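Local coordinates for NIF3-related protein (Bacillus cereus, PDB 2GX8), which is a NIF3-family protein of unconfirmed function that binds a pair of zinc ions and carries an inserted domain of probable regulatory role, at residues G181-G186 / Q237-K242. Residues are numbered along the deposited sequence; the frame is centred on the assembly and turned at random.
Sequences GDAGAG and QRKVIK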
loop_
_atom_site.group_PDB
_atom_site.type_symbol
_atom_site.label_atom_id
_atom_site.label_comp_id
_atom_site.label_asym_id
_atom_site.label_seq_id
_atom_site.Cartn_x
_atom_site.Cartn_y
_atom_site.Cartn_z
ATOM N N GLY C 181 -0.752 -30.173 37.855
ATOM C CA GLY C 181 0.352 -29.476 38.496
ATOM C C GLY C 181 1.702 -29.857 37.944
ATOM O O GLY C 181 2.447 -28.981 37.501
ATOM N N ASP C 182 2.002 -31.161 37.973
ATOM C CA ASP C 182 3.247 -31.723 37.437
ATOM C C ASP C 182 3.497 -31.257 36.004
ATOM O O ASP C 182 4.633 -30.993 35.633
ATOM C CB ASP C 182 3.236 -33.255 37.502
ATOM C CG ASP C 182 3.340 -33.792 38.930
ATOM O OD1 ASP C 182 3.387 -32.995 39.898
ATOM O OD2 ASP C 182 3.388 -35.030 39.081
ATOM N N ALA C 183 2.421 -31.129 35.231
ATOM C CA ALA C 183 2.469 -30.658 33.845
ATOM C C ALA C 183 2.633 -29.132 33.705
ATOM O O ALA C 183 2.651 -28.611 32.585
ATOM C CB ALA C 183 1.222 -31.131 33.079
ATOM N N GLY C 184 2.719 -28.422 34.831
ATOM C CA GLY C 184 2.940 -26.973 34.822
ATOM C C GLY C 184 1.743 -26.046 34.963
ATOM O O GLY C 184 1.886 -24.825 34.855
ATOM N N ALA C 185 0.560 -26.605 35.200
ATOM C CA ALA C 185 -0.628 -25.794 35.383
ATOM C C ALA C 185 -0.662 -25.273 36.810
ATOM O O ALA C 185 -0.294 -25.988 37.739
ATOM C CB ALA C 185 -1.848 -26.605 35.096
ATOM N N GLY C 186 -1.105 -24.031 36.985
ATOM C CA GLY C 186 -1.183 -23.419 38.307
ATOM C C GLY C 186 0.159 -22.946 38.856
ATOM O O GLY C 186 0.329 -22.835 40.067
ATOM N N GLN C 237 -1.157 -25.282 27.075
ATOM C CA GLN C 237 -2.467 -25.923 26.895
ATOM C C GLN C 237 -2.397 -27.398 26.429
ATOM O O GLN C 237 -2.888 -28.311 27.110
ATOM C CB GLN C 237 -3.405 -25.085 25.991
ATOM C CG GLN C 237 -4.863 -25.623 25.964
ATOM C CD GLN C 237 -5.829 -24.821 25.102
ATOM O OE1 GLN C 237 -6.683 -25.403 24.440
ATOM N NE2 GLN C 237 -5.713 -23.494 25.118
ATOM N N ARG C 238 -1.754 -27.626 25.297
ATOM C CA ARG C 238 -1.690 -28.962 24.721
ATOM C C ARG C 238 -1.158 -30.036 25.694
ATOM O O ARG C 238 -1.814 -31.060 25.922
ATOM C CB ARG C 238 -0.903 -28.914 23.409
ATOM C CG ARG C 238 -0.953 -30.192 22.623
ATOM C CD ARG C 238 -0.328 -29.980 21.272
ATOM N NE ARG C 238 0.100 -31.237 20.673
ATOM C CZ ARG C 238 1.288 -31.786 20.901
ATOM N NH1 ARG C 238 2.138 -31.183 21.728
ATOM N NH2 ARG C 238 1.630 -32.932 20.311
ATOM N N LYS C 239 0.010 -29.770 26.277
ATOM C CA LYS C 239 0.645 -30.659 27.248
ATOM C C LYS C 239 -0.235 -30.870 28.490
ATOM O O LYS C 239 -0.423 -32.000 28.928
ATOM C CB LYS C 239 2.042 -30.131 27.626
ATOM C CG LYS C 239 2.644 -30.794 28.845
ATOM C CD LYS C 239 4.090 -30.414 29.098
ATOM C CE LYS C 239 4.615 -31.232 30.270
ATOM N NZ LYS C 239 6.090 -31.160 30.414
ATOM N N VAL C 240 -0.789 -29.789 29.034
ATOM C CA VAL C 240 -1.635 -29.868 30.228
ATOM C C VAL C 240 -2.967 -30.627 30.016
ATOM O O VAL C 240 -3.393 -31.405 30.880
ATOM C CB VAL C 240 -1.864 -28.463 30.859
ATOM C CG1 VAL C 240 -2.961 -28.503 31.901
ATOM C CG2 VAL C 240 -0.549 -27.903 31.455
ATOM N N ILE C 241 -3.609 -30.410 28.867
ATOM C CA ILE C 241 -4.849 -31.113 28.519
ATOM C C ILE C 241 -4.567 -32.617 28.341
ATOM O O ILE C 241 -5.334 -33.459 28.808
ATOM C CB ILE C 241 -5.546 -30.496 27.234
ATOM C CG1 ILE C 241 -5.972 -29.035 27.466
ATOM C CG2 ILE C 241 -6.747 -31.310 26.758
ATOM C CD1 ILE C 241 -6.726 -28.800 28.750
ATOM N N LYS C 242 -3.454 -32.951 27.690
ATOM C CA LYS C 242 -3.102 -34.346 27.462
ATOM C C LYS C 242 -2.868 -35.111 28.769
ATOM O O LYS C 242 -3.341 -36.241 28.922
ATOM C CB LYS C 242 -1.884 -34.458 26.531
ATOM C CG LYS C 242 -1.416 -35.896 26.291
ATOM C CD LYS C 242 -0.272 -35.988 25.315
ATOM C CE LYS C 242 -0.724 -35.751 23.896
ATOM N NZ LYS C 242 0.344 -36.136 22.939
#
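The peptide group joining Ala-183 to Gly-184 is the flat group of this contact, and Val-240 and Lys-239 approach its carbonyl from opposite faces. Val-240 CG2 sits over one face, 3.5 Å from Ala-183 O and displaced almost perpendicular to the peptide plane; methyl on oxygen, this is van der Waals packing. Opposite, Lys-239 CE lies 4.0 Å from the same Ala-183 O, tilted off the plane and shifted toward the Ala-183 CA side. That reach follows from an extended lysine chain whose CG is anti to the backbone N (chi1 167°). The valine is forked across two alanines: CG2 meets Ala-183 CB at 4.0 Å, while CG1, itself anti to N, meets Ala-185 CB at 3.9 Å; CG2 is almost as near that CB, so both methyls pack on Ala-185. The strand and helix order, beta-alpha-beta-beta-alpha-beta, with strands 194-206, 221-233, 150-168 and 255-260 side by side, identifies a ferredoxin-like fold; here the turn that follows helix 170-182 meets the first turns of helix 237-247. Ile-232 of strand 221-233 touches both Ala-185 and Val-240, closing the apolar cluster against the sheet. A Schellman motif ends helix 170-182: Gly-184, at phi 97°, returns its N to Gly-181 O (2.7 Å), and the chain turns to bring Ala-185 alongside Val-240. No hydrogen bond crosses between 181-186 and 237-242; Ala-183 CA lies 5.5 Å from Val-240 CA.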